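Local coordinates for Mll3558 protein (Mesorhizobium loti, PDB 3RD6) that is of unknown function but belongs to the AHA1 family, whose helix-grip fold commonly encloses a cavity that may bind a hydrophobic ligand, at residues Phe10-Tyr16 / Thr114-Glu120; Phe27-Val33 / Phe48-Phe52; Gly57-Arg61 / Val70-Ala74; Thr32-Trp36 / Ala144-Glu148. Numbering follows the deposited sequence.

Interaction 1: Phe10-Tyr16 / Thr114-Glu120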
loop_
_atom_site.group_PDB
_atom_site.type_symbol
_atom_site.label_atom_id
_atom_site.label_comp_id
_atom_site.label_asym_id
_atom_site.label_seq_id
_atom_site.Cartn_x
_atom_site.Cartn_y
_atom_site.Cartn_z
ATOM N N PHE A 10 7.167 6.515 -9.222
ATOM C CA PHE A 10 7.952 7.711 -9.472
ATOM C C PHE A 10 8.755 8.001 -8.225
ATOM O O PHE A 10 8.406 7.546 -7.128
ATOM C CB PHE A 10 7.057 8.903 -9.860
ATOM C CG PHE A 10 6.166 9.408 -8.759
ATOM C CD1 PHE A 10 6.677 10.174 -7.725
ATOM C CD2 PHE A 10 4.809 9.146 -8.775
ATOM C CE1 PHE A 10 5.848 10.678 -6.720
ATOM C CE2 PHE A 10 3.981 9.644 -7.778
ATOM C CZ PHE A 10 4.504 10.409 -6.754
ATOM N N THR A 11 9.846 8.736 -8.394
ATOM C CA THR A 11 10.704 9.069 -7.267
ATOM C C THR A 11 11.097 10.540 -7.286
ATOM O O THR A 11 11.283 11.129 -8.344
ATOM C CB THR A 11 11.943 8.174 -7.281
ATOM O OG1 THR A 11 11.529 6.832 -7.580
ATOM C CG2 THR A 11 12.620 8.167 -5.920
ATOM N N ILE A 12 11.203 11.131 -6.105
ATOM C CA ILE A 12 11.546 12.534 -5.975
ATOM C C ILE A 12 12.634 12.736 -4.924
ATOM O O ILE A 12 12.433 12.442 -3.752
ATOM C CB ILE A 12 10.302 13.351 -5.568
ATOM C CG1 ILE A 12 9.183 13.116 -6.583
ATOM C CG2 ILE A 12 10.645 14.822 -5.479
ATOM C CD1 ILE A 12 7.846 13.683 -6.165
ATOM N N GLU A 13 13.795 13.219 -5.351
ATOM C CA GLU A 13 14.886 13.476 -4.422
ATOM C C GLU A 13 14.893 14.959 -4.115
ATOM O O GLU A 13 14.644 15.792 -4.990
ATOM C CB GLU A 13 16.237 13.076 -5.013
ATOM C CG GLU A 13 16.434 11.584 -5.166
ATOM C CD GLU A 13 16.583 11.153 -6.616
ATOM O OE1 GLU A 13 15.668 11.441 -7.425
ATOM O OE2 GLU A 13 17.614 10.526 -6.946
ATOM N N ARG A 14 15.151 15.286 -2.858
ATOM C CA ARG A 14 15.180 16.674 -2.436
ATOM C C ARG A 14 15.929 16.757 -1.120
ATOM O O ARG A 14 15.525 16.147 -0.130
ATOM C CB ARG A 14 13.760 17.213 -2.261
ATOM C CG ARG A 14 13.717 18.721 -2.142
ATOM C CD ARG A 14 12.300 19.244 -2.050
ATOM N NE ARG A 14 12.195 20.613 -2.553
ATOM C CZ ARG A 14 12.921 21.636 -2.113
ATOM N NH1 ARG A 14 13.818 21.451 -1.152
ATOM N NH2 ARG A 14 12.747 22.843 -2.639
ATOM N N THR A 15 17.020 17.516 -1.111
ATOM C CA THR A 15 17.821 17.654 0.092
ATOM C C THR A 15 17.426 18.864 0.913
ATOM O O THR A 15 16.928 19.858 0.382
ATOM C CB THR A 15 19.301 17.753 -0.254
ATOM O OG1 THR A 15 19.666 16.651 -1.094
ATOM C CG2 THR A 15 20.143 17.734 1.015
ATOM N N TYR A 16 17.655 18.762 2.216
ATOM C CA TYR A 16 17.319 19.829 3.145
ATOM C C TYR A 16 18.529 20.135 4.003
ATOM O O TYR A 16 19.288 19.231 4.349
ATOM C CB TYR A 16 16.149 19.399 4.037
ATOM C CG TYR A 16 14.881 19.118 3.270
ATOM C CD1 TYR A 16 14.022 20.151 2.912
ATOM C CD2 TYR A 16 14.562 17.822 2.860
ATOM C CE1 TYR A 16 12.873 19.904 2.164
ATOM C CE2 TYR A 16 13.416 17.566 2.106
ATOM C CZ TYR A 16 12.579 18.610 1.765
ATOM O OH TYR A 16 11.450 18.370 1.025
ATOM N N THR A 114 20.019 16.498 5.106
ATOM C CA THR A 114 19.183 15.314 5.009
ATOM C C THR A 114 18.776 14.959 3.574
ATOM O O THR A 114 18.312 15.816 2.813
ATOM C CB THR A 114 17.922 15.489 5.857
ATOM O OG1 THR A 114 17.160 14.279 5.831
ATOM C CG2 THR A 114 17.083 16.620 5.317
ATOM N N ARG A 115 18.964 13.692 3.207
ATOM C CA ARG A 115 18.609 13.221 1.872
ATOM C C ARG A 115 17.233 12.570 1.928
ATOM O O ARG A 115 17.039 11.566 2.622
ATOM C CB ARG A 115 19.642 12.209 1.372
ATOM C CG ARG A 115 19.470 11.800 -0.087
ATOM C CD ARG A 115 19.714 12.963 -1.023
ATOM N NE ARG A 115 19.459 12.609 -2.415
ATOM C CZ ARG A 115 20.039 11.600 -3.061
ATOM N NH1 ARG A 115 20.919 10.824 -2.443
ATOM N NH2 ARG A 115 19.736 11.366 -4.331
ATOM N N LEU A 116 16.277 13.142 1.200
ATOM C CA LEU A 116 14.921 12.607 1.201
ATOM C C LEU A 116 14.492 12.080 -0.141
ATOM O O LEU A 116 14.301 12.836 -1.085
ATOM C CB LEU A 116 13.916 13.667 1.665
ATOM C CG LEU A 116 12.423 13.312 1.619
ATOM C CD1 LEU A 116 11.694 14.030 2.729
ATOM C CD2 LEU A 116 11.835 13.691 0.277
ATOM N N THR A 117 14.356 10.763 -0.218
ATOM C CA THR A 117 13.899 10.122 -1.437
ATOM C C THR A 117 12.483 9.629 -1.147
ATOM O O THR A 117 12.268 8.750 -0.306
ATOM C CB THR A 117 14.843 8.964 -1.863
ATOM O OG1 THR A 117 14.246 8.236 -2.941
ATOM C CG2 THR A 117 15.121 8.036 -0.707
ATOM N N TYR A 118 11.525 10.246 -1.833
ATOM C CA TYR A 118 10.107 9.948 -1.688
ATOM C C TYR A 118 9.663 9.107 -2.893
ATOM O O TYR A 118 9.623 9.593 -4.008
ATOM C CB TYR A 118 9.349 11.280 -1.626
ATOM C CG TYR A 118 7.890 11.235 -1.223
ATOM C CD1 TYR A 118 7.484 11.652 0.051
ATOM C CD2 TYR A 118 6.906 10.852 -2.135
ATOM C CE1 TYR A 118 6.132 11.701 0.409
ATOM C CE2 TYR A 118 5.541 10.891 -1.788
ATOM C CZ TYR A 118 5.165 11.319 -0.507
ATOM O OH TYR A 118 3.831 11.340 -0.170
ATOM N N THR A 119 9.339 7.839 -2.660
ATOM C CA THR A 119 8.911 6.933 -3.726
ATOM C C THR A 119 7.442 6.541 -3.628
ATOM O O THR A 119 6.961 6.162 -2.558
ATOM C CB THR A 119 9.735 5.629 -3.710
ATOM O OG1 THR A 119 11.130 5.940 -3.743
ATOM C CG2 THR A 119 9.375 4.760 -4.918
ATOM N N GLU A 120 6.734 6.607 -4.753
ATOM C CA GLU A 120 5.319 6.230 -4.763
ATOM C C GLU A 120 4.898 5.211 -5.832
ATOM O O GLU A 120 4.855 5.519 -7.027
ATOM C CB GLU A 120 4.434 7.483 -4.863
ATOM C CG GLU A 120 3.415 7.534 -3.736
ATOM C CD GLU A 120 2.621 8.822 -3.681
ATOM O OE1 GLU A 120 1.736 9.007 -4.532
ATOM O OE2 GLU A 120 2.886 9.653 -2.782
#
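Antiparallel pairing of strands distant in sequence is illustrated along Thr114-Glu120, at 165° to Phe10-Tyr16. Thr114 opens the register opposite Tyr16: its N donates to Tyr16 O (2.9 Å), its O accepts from Tyr16 N (3.1 Å), and its CG2 lies at the edge of the tyrosine ring. Arg115, on the other face, reaches along the neighbouring strand to a long salt bridge, NH2 to Glu13 OE2 at 3.5 Å. Leu116 O accepts from Arg14 N (3.1 Å), and Leu116 CB rests 4.0 Å from Tyr16 CE2. In the helix-grip fold of the Bet v 1-like superfamily, this pairing brings the first strand alongside the last, and the face bearing Ile12, Tyr16, Leu116 and Tyr118 is turned to the helices; Tyr16 OH, for instance, bonds to Leu142 O of helix 131-148. Thr117 follows opposite Glu13, with its CA 3.6 Å from Ile12 O in a CA-H...O contact. Tyr118 exchanges two backbone bonds with Ile12, N to Ile12 O at 3.1 Å and O to Ile12 N at 3.0 Å. Thr119 OG1 lies 3.5 Å from Thr11 CG2. Glu120 sets CB over the Phe10 ring face in a CH-pi contact, while its OE2 accepts from Tyr118 OH (3.2 Å) and its OE1 is hydrogen-bonded to Tyr89 OH.

Interaction 2: Phe27-Val33 / Phe48-Phe52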
loop_
_atom_site.group_PDB
_atom_site.type_symbol
_atom_site.label_atom_id
_atom_site.label_comp_id
_atom_site.label_asym_id
_atom_site.label_seq_id
_atom_site.Cartn_x
_atom_site.Cartn_y
_atom_site.Cartn_z
ATOM N N PHE A 27 7.221 14.843 9.657
ATOM C CA PHE A 27 6.321 13.827 9.137
ATOM C C PHE A 27 5.552 13.142 10.253
ATOM O O PHE A 27 4.394 12.771 10.086
ATOM C CB PHE A 27 7.097 12.739 8.374
ATOM C CG PHE A 27 7.526 13.132 6.998
ATOM C CD1 PHE A 27 8.763 13.731 6.783
ATOM C CD2 PHE A 27 6.707 12.869 5.907
ATOM C CE1 PHE A 27 9.185 14.064 5.491
ATOM C CE2 PHE A 27 7.118 13.198 4.609
ATOM C CZ PHE A 27 8.362 13.795 4.407
ATOM N N ALA A 28 6.219 12.969 11.387
ATOM C CA ALA A 28 5.650 12.263 12.532
ATOM C C ALA A 28 4.864 13.084 13.554
ATOM O O ALA A 28 4.143 12.519 14.383
ATOM C CB ALA A 28 6.765 11.478 13.238
ATOM N N ASP A 29 5.004 14.405 13.501
ATOM C CA ASP A 29 4.301 15.293 14.431
ATOM C C ASP A 29 3.038 15.864 13.783
ATOM O O ASP A 29 3.102 16.664 12.852
ATOM C CB ASP A 29 5.224 16.436 14.866
ATOM C CG ASP A 29 4.558 17.373 15.817
ATOM O OD1 ASP A 29 4.114 16.900 16.885
ATOM O OD2 ASP A 29 4.472 18.577 15.497
ATOM N N LYS A 30 1.888 15.456 14.300
ATOM C CA LYS A 30 0.597 15.891 13.779
ATOM C C LYS A 30 0.505 17.387 13.478
ATOM O O LYS A 30 0.160 17.779 12.363
ATOM C CB LYS A 30 -0.502 15.473 14.755
ATOM C CG LYS A 30 -1.907 15.700 14.263
ATOM C CD LYS A 30 -2.880 14.958 15.151
ATOM C CE LYS A 30 -4.306 15.374 14.870
ATOM N NZ LYS A 30 -4.658 15.227 13.438
ATOM N N ALA A 31 0.828 18.220 14.465
ATOM C CA ALA A 31 0.774 19.674 14.294
ATOM C C ALA A 31 1.616 20.157 13.104
ATOM O O ALA A 31 1.105 20.827 12.197
ATOM C CB ALA A 31 1.236 20.361 15.568
ATOM N N THR A 32 2.906 19.826 13.114
ATOM C CA THR A 32 3.774 20.233 12.027
ATOM C C THR A 32 3.172 19.767 10.703
ATOM O O THR A 32 3.015 20.555 9.764
ATOM C CB THR A 32 5.185 19.637 12.167
ATOM O OG1 THR A 32 5.816 20.182 13.321
ATOM C CG2 THR A 32 6.029 19.971 10.942
ATOM N N VAL A 33 2.828 18.485 10.635
ATOM C CA VAL A 33 2.261 17.924 9.420
ATOM C C VAL A 33 1.121 18.781 8.892
ATOM O O VAL A 33 1.090 19.112 7.706
ATOM C CB VAL A 33 1.753 16.468 9.651
ATOM C CG1 VAL A 33 1.159 15.901 8.386
ATOM C CG2 VAL A 33 2.884 15.595 10.109
ATOM N N PHE A 48 -9.187 15.438 9.700
ATOM C CA PHE A 48 -7.815 14.978 9.626
ATOM C C PHE A 48 -7.441 14.161 10.847
ATOM O O PHE A 48 -7.092 14.702 11.892
ATOM C CB PHE A 48 -6.837 16.152 9.475
ATOM C CG PHE A 48 -5.428 15.721 9.172
ATOM C CD1 PHE A 48 -5.140 15.042 7.991
ATOM C CD2 PHE A 48 -4.405 15.925 10.089
ATOM C CE1 PHE A 48 -3.858 14.558 7.733
ATOM C CE2 PHE A 48 -3.117 15.445 9.841
ATOM C CZ PHE A 48 -2.846 14.760 8.660
ATOM N N SER A 49 -7.536 12.845 10.702
ATOM C CA SER A 49 -7.188 11.908 11.759
ATOM C C SER A 49 -5.782 11.454 11.426
ATOM O O SER A 49 -5.519 10.980 10.330
ATOM C CB SER A 49 -8.130 10.711 11.737
ATOM O OG SER A 49 -9.491 11.126 11.768
ATOM N N PHE A 50 -4.868 11.626 12.364
ATOM C CA PHE A 50 -3.486 11.228 12.137
ATOM C C PHE A 50 -3.013 10.423 13.345
ATOM O O PHE A 50 -2.866 10.964 14.439
ATOM C CB PHE A 50 -2.621 12.480 11.973
ATOM C CG PHE A 50 -1.213 12.212 11.518
ATOM C CD1 PHE A 50 -0.948 11.893 10.202
ATOM C CD2 PHE A 50 -0.145 12.345 12.400
ATOM C CE1 PHE A 50 0.356 11.714 9.764
ATOM C CE2 PHE A 50 1.159 12.168 11.970
ATOM C CZ PHE A 50 1.405 11.853 10.647
ATOM N N ASP A 51 -2.801 9.126 13.148
ATOM C CA ASP A 51 -2.333 8.264 14.220
ATOM C C ASP A 51 -1.013 7.662 13.767
ATOM O O ASP A 51 -0.984 6.600 13.141
ATOM C CB ASP A 51 -3.362 7.167 14.506
ATOM C CG ASP A 51 -2.900 6.198 15.589
ATOM O OD1 ASP A 51 -1.776 6.387 16.133
ATOM O OD2 ASP A 51 -3.666 5.246 15.884
ATOM N N PHE A 52 0.081 8.344 14.099
ATOM C CA PHE A 52 1.416 7.914 13.689
ATOM C C PHE A 52 2.007 6.710 14.411
ATOM O O PHE A 52 2.714 6.863 15.396
ATOM C CB PHE A 52 2.388 9.088 13.778
ATOM C CG PHE A 52 3.634 8.882 12.987
ATOM C CD1 PHE A 52 3.592 8.886 11.588
ATOM C CD2 PHE A 52 4.851 8.642 13.631
ATOM C CE1 PHE A 52 4.744 8.644 10.844
ATOM C CE2 PHE A 52 6.012 8.399 12.897
ATOM C CZ PHE A 52 5.960 8.401 11.499
#
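Phe50 fits its ring against the turn between two short helices, its CZ 3.2 Å from Phe27 O and 4.1 Å from Val33 CG2, so that the carbonyls of Phe27 and Ala28 lie at the ring edge. Phe48 and Phe52, two residues away on either side in the sequence, also direct their CA-to-CB bonds toward the helices. Phe52 presents a ring face to Ala28, and Phe48 CZ approaches Val33 CG1 at 4.2 Å. The alternation of strand 47-50, carried on into the extended residues after it, thus sends three aromatic rings to one side, and in this helix-grip fold that side faces the helical pair 20-28 and 30-36. Asp29 follows the first helix and N-caps the second, its OD2 accepting from Thr32 N at 3.1 Å; the sharp turn brings Ala28 and Val33 to the same row of rings. Lys30 extends to the Phe48 end of the row, where its NZ donates to Phe48 O at 2.9 Å.

Interaction 3: Gly57-Arg61 / Val70-Ala74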
loop_
_atom_site.group_PDB
_atom_site.type_symbol
_atom_site.label_atom_id
_atom_site.label_comp_id
_atom_site.label_asym_id
_atom_site.label_seq_id
_atom_site.Cartn_x
_atom_site.Cartn_y
_atom_site.Cartn_z
ATOM N N GLY A 57 -3.477 4.812 11.260
ATOM C CA GLY A 57 -3.747 5.428 9.980
ATOM C C GLY A 57 -4.027 6.907 9.997
ATOM O O GLY A 57 -3.973 7.569 11.032
ATOM N N GLU A 58 -4.337 7.406 8.809
ATOM C CA GLU A 58 -4.626 8.809 8.565
ATOM C C GLU A 58 -5.929 8.892 7.791
ATOM O O GLU A 58 -6.295 7.962 7.083
ATOM C CB GLU A 58 -3.484 9.394 7.743
ATOM C CG GLU A 58 -3.580 10.856 7.375
ATOM C CD GLU A 58 -2.471 11.282 6.433
ATOM O OE1 GLU A 58 -1.294 10.973 6.706
ATOM O OE2 GLU A 58 -2.770 11.933 5.413
ATOM N N VAL A 59 -6.661 9.980 7.971
ATOM C CA VAL A 59 -7.906 10.196 7.244
ATOM C C VAL A 59 -8.003 11.683 7.005
ATOM O O VAL A 59 -7.889 12.476 7.929
ATOM C CB VAL A 59 -9.128 9.719 8.011
ATOM C CG1 VAL A 59 -10.387 10.055 7.211
ATOM C CG2 VAL A 59 -9.041 8.225 8.238
ATOM N N SER A 60 -8.185 12.056 5.751
ATOM C CA SER A 60 -8.245 13.451 5.386
ATOM C C SER A 60 -9.447 13.708 4.507
ATOM O O SER A 60 -9.691 12.985 3.553
ATOM C CB SER A 60 -6.981 13.841 4.619
ATOM O OG SER A 60 -5.797 13.517 5.329
ATOM N N ARG A 61 -10.191 14.753 4.821
ATOM C CA ARG A 61 -11.353 15.104 4.032
ATOM C C ARG A 61 -11.399 16.603 3.782
ATOM O O ARG A 61 -11.521 17.389 4.715
ATOM C CB ARG A 61 -12.614 14.641 4.746
ATOM C CG ARG A 61 -12.693 13.133 4.907
ATOM C CD ARG A 61 -14.045 12.711 5.432
ATOM N NE ARG A 61 -14.372 13.446 6.650
ATOM C CZ ARG A 61 -15.469 14.177 6.817
ATOM N NH1 ARG A 61 -16.360 14.276 5.842
ATOM N NH2 ARG A 61 -15.676 14.816 7.962
ATOM N N VAL A 70 -12.556 15.558 -1.425
ATOM C CA VAL A 70 -11.452 14.669 -1.714
ATOM C C VAL A 70 -11.120 13.928 -0.409
ATOM O O VAL A 70 -10.871 14.551 0.626
ATOM C CB VAL A 70 -10.227 15.449 -2.193
ATOM C CG1 VAL A 70 -9.044 14.519 -2.313
ATOM C CG2 VAL A 70 -10.517 16.078 -3.516
ATOM N N ARG A 71 -11.151 12.598 -0.449
ATOM C CA ARG A 71 -10.845 11.799 0.733
ATOM C C ARG A 71 -9.620 10.929 0.537
ATOM O O ARG A 71 -9.506 10.209 -0.449
ATOM C CB ARG A 71 -12.021 10.906 1.125
ATOM C CG ARG A 71 -11.688 10.006 2.302
ATOM C CD ARG A 71 -12.881 9.302 2.891
ATOM N NE ARG A 71 -12.528 8.611 4.129
ATOM C CZ ARG A 71 -13.403 8.214 5.051
ATOM N NH1 ARG A 71 -14.703 8.435 4.876
ATOM N NH2 ARG A 71 -12.977 7.619 6.165
ATOM N N LEU A 72 -8.700 10.996 1.490
ATOM C CA LEU A 72 -7.481 10.204 1.440
ATOM C C LEU A 72 -7.404 9.340 2.692
ATOM O O LEU A 72 -7.380 9.854 3.787
ATOM C CB LEU A 72 -6.284 11.148 1.354
ATOM C CG LEU A 72 -4.850 10.622 1.270
ATOM C CD1 LEU A 72 -3.966 11.767 0.795
ATOM C CD2 LEU A 72 -4.365 10.089 2.621
ATOM N N ASP A 73 -7.394 8.025 2.515
ATOM C CA ASP A 73 -7.308 7.075 3.626
ATOM C C ASP A 73 -5.962 6.375 3.547
ATOM O O ASP A 73 -5.664 5.729 2.548
ATOM C CB ASP A 73 -8.399 5.999 3.532
ATOM C CG ASP A 73 -9.726 6.432 4.121
ATOM O OD1 ASP A 73 -9.916 6.305 5.347
ATOM O OD2 ASP A 73 -10.589 6.885 3.345
ATOM N N ALA A 74 -5.162 6.486 4.601
ATOM C CA ALA A 74 -3.856 5.860 4.632
ATOM C C ALA A 74 -3.615 5.035 5.896
ATOM O O ALA A 74 -4.225 5.278 6.914
ATOM C CB ALA A 74 -2.778 6.930 4.499
#
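A beta hairpin illustrates how backbone and side chains share the work of joining strands; here strands 57-62 and 70-80 are neighbours in the antiparallel sheet of the helix-grip fold, between strands 47-50 and 84-93. Backbone hydrogen bonds come in two reciprocal pairs between Gly57-Arg61 and Val70-Ala74, which run antiparallel at 179°. Glu58 N donates to Ala74 O at 2.9 Å and Ala74 N to Glu58 O at 3.1 Å; Ser60 N donates to Leu72 O at 3.1 Å and Leu72 N to Ser60 O at 3.0 Å. The non-hydrogen-bonded pairs Val59-Asp73 and Arg61-Arg71 add CA-H...O contacts, the shortest from Arg71 CA to Ser60 O at 3.3 Å. At the open end of the hairpin Gly57 CA comes within 3.1 Å of Ala74 O, where a beta carbon would clash.

Side-chain van der Waals contacts divide between the faces. Glu58, Ser60, Leu72 and Ala74 share one, with Glu58 CB and Ala74 CB 4.1 Å apart. On the other, Val59 CG1 lies 3.7 Å from Arg71 NH2, and Arg61 CD sits over the guanidinium face of Arg71.

Among the charges, Arg71 NE forms a salt bridge with Asp73 OD2 at 2.7 Å along its own strand, while Arg61 pairs with Glu47 and Glu69, and Glu58 with Arg37. With acidic partners for both arginines, the stems of Arg61 and Arg71 can pack side by side, CG to CG at 4.2 Å, despite their like charges.

Interaction 4: Thr32-Trp36 / Ala144-Glu148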
loop_
_atom_site.group_PDB
_atom_site.type_symbol
_atom_site.label_atom_id
_atom_site.label_comp_id
_atom_site.label_asym_id
_atom_site.label_seq_id
_atom_site.Cartn_x
_atom_site.Cartn_y
_atom_site.Cartn_z
ATOM N N THR A 32 2.906 19.826 13.114
ATOM C CA THR A 32 3.774 20.233 12.027
ATOM C C THR A 32 3.172 19.767 10.703
ATOM O O THR A 32 3.015 20.555 9.764
ATOM C CB THR A 32 5.185 19.637 12.167
ATOM O OG1 THR A 32 5.816 20.182 13.321
ATOM C CG2 THR A 32 6.029 19.971 10.942
ATOM N N VAL A 33 2.828 18.485 10.635
ATOM C CA VAL A 33 2.261 17.924 9.420
ATOM C C VAL A 33 1.121 18.781 8.892
ATOM O O VAL A 33 1.090 19.112 7.706
ATOM C CB VAL A 33 1.753 16.468 9.651
ATOM C CG1 VAL A 33 1.159 15.901 8.386
ATOM C CG2 VAL A 33 2.884 15.595 10.109
ATOM N N ARG A 34 0.204 19.160 9.777
ATOM C CA ARG A 34 -0.962 19.957 9.381
ATOM C C ARG A 34 -0.657 21.333 8.824
ATOM O O ARG A 34 -1.576 22.081 8.523
ATOM C CB ARG A 34 -1.941 20.121 10.551
ATOM C CG ARG A 34 -2.620 18.831 10.999
ATOM C CD ARG A 34 -3.927 19.127 11.745
ATOM N NE ARG A 34 -4.818 19.961 10.942
ATOM C CZ ARG A 34 -6.141 19.976 11.054
ATOM N NH1 ARG A 34 -6.754 19.197 11.940
ATOM N NH2 ARG A 34 -6.854 20.767 10.264
ATOM N N ARG A 35 0.616 21.680 8.685
ATOM C CA ARG A 35 0.955 22.996 8.168
ATOM C C ARG A 35 1.557 22.996 6.768
ATOM O O ARG A 35 1.409 23.972 6.034
ATOM C CB ARG A 35 1.859 23.732 9.161
ATOM C CG ARG A 35 1.215 23.888 10.545
ATOM C CD ARG A 35 1.957 24.887 11.427
ATOM N NE ARG A 35 3.321 24.461 11.733
ATOM C CZ ARG A 35 3.681 23.795 12.828
ATOM N NH1 ARG A 35 2.781 23.471 13.745
ATOM N NH2 ARG A 35 4.948 23.451 13.012
ATOM N N TRP A 36 2.228 21.917 6.375
ATOM C CA TRP A 36 2.788 21.870 5.024
ATOM C C TRP A 36 1.988 21.018 4.031
ATOM O O TRP A 36 2.019 21.287 2.836
ATOM C CB TRP A 36 4.264 21.421 5.028
ATOM C CG TRP A 36 4.588 20.138 5.744
ATOM C CD1 TRP A 36 4.690 19.958 7.095
ATOM C CD2 TRP A 36 4.941 18.882 5.146
ATOM N NE1 TRP A 36 5.093 18.669 7.374
ATOM C CE2 TRP A 36 5.246 17.986 6.198
ATOM C CE3 TRP A 36 5.022 18.424 3.825
ATOM C CZ2 TRP A 36 5.640 16.663 5.965
ATOM C CZ3 TRP A 36 5.414 17.104 3.593
ATOM C CH2 TRP A 36 5.710 16.240 4.659
ATOM N N ALA A 144 7.073 22.726 -0.348
ATOM C CA ALA A 144 6.407 23.424 0.750
ATOM C C ALA A 144 7.029 23.025 2.084
ATOM O O ALA A 144 7.206 23.866 2.961
ATOM C CB ALA A 144 4.932 23.098 0.752
ATOM N N LEU A 145 7.342 21.738 2.237
ATOM C CA LEU A 145 7.972 21.241 3.460
ATOM C C LEU A 145 9.253 22.037 3.689
ATOM O O LEU A 145 9.539 22.471 4.810
ATOM C CB LEU A 145 8.318 19.757 3.329
ATOM C CG LEU A 145 9.224 19.154 4.418
ATOM C CD1 LEU A 145 8.599 19.287 5.791
ATOM C CD2 LEU A 145 9.471 17.697 4.097
ATOM N N ALA A 146 10.008 22.226 2.606
ATOM C CA ALA A 146 11.264 22.965 2.637
ATOM C C ALA A 146 11.121 24.258 3.433
ATOM O O ALA A 146 11.896 24.519 4.363
ATOM C CB ALA A 146 11.732 23.263 1.219
ATOM N N ALA A 147 10.119 25.055 3.075
ATOM C CA ALA A 147 9.868 26.323 3.761
ATOM C C ALA A 147 9.555 26.127 5.242
ATOM O O ALA A 147 9.950 26.935 6.077
ATOM C CB ALA A 147 8.719 27.064 3.088
ATOM N N GLU A 148 8.841 25.050 5.558
ATOM C CA GLU A 148 8.470 24.741 6.933
ATOM C C GLU A 148 9.706 24.438 7.786
ATOM O O GLU A 148 9.630 24.392 9.015
ATOM C CB GLU A 148 7.520 23.542 6.954
ATOM C CG GLU A 148 6.347 23.674 7.919
ATOM C CD GLU A 148 6.775 23.837 9.374
ATOM O OE1 GLU A 148 7.620 23.049 9.845
ATOM O OE2 GLU A 148 6.255 24.750 10.048
HETATM O O HOH W 1 7.767 22.504 12.610
#
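Trp36, Glu148 and Leu145 account for most of the surface buried where helix 30-36, the second of two short helices, packs on 131-148, the long C-terminal helix of the helix-grip fold; the two segments lie at 130°, their axes 9.9 Å apart. Trp36 offers an indole face to Leu145: its CE3 is 3.6 Å from Leu145 CB, and Leu145 CD1 stands over the five-membered ring in a CH-pi contact, 3.7 Å from the centroid. The indole is also held from helix 20-28, where Ala26 O accepts from Trp36 NE1 and Phe27 meets the ring edge-to-face. Glu148, one turn beyond Leu145, carries the polar part. Its OE2 forms a long salt bridge with Arg35 NE at 3.4 Å, and its OE1 accepts at 2.8 Å from a water also hydrogen-bonded to Thr32 OG1 (3.1 Å), a hydroxyl paired with Asp29 as well. The C-terminal helix is therefore held by a buried aromatic-aliphatic contact, with loose, partly water-mediated polar links at its margin.

Overall arrangement
From the N terminus, strand 5-16 waits until residues 114-120 for its partner, so interaction 1 closes a loop of 97 residues, which holds both short helices and most of the sheet. Within that loop, interaction 2 comes first, and interaction 3 follows in series as the hairpin next to strand 47-50 in the sheet; Ser49 O and Val59 N, 2.8 Å apart, link the two. Interaction 4 starts from Thr32 and Val33, already used by interaction 2, and reaches the C-terminal helix. It encloses interaction 3 and crosses interaction 1, with Tyr16 packing on Ala146. Interactions 1 and 3 join strands within the sheet, 2 joins the short helices to its edge strand 47-50, and 4 joins helix to helix.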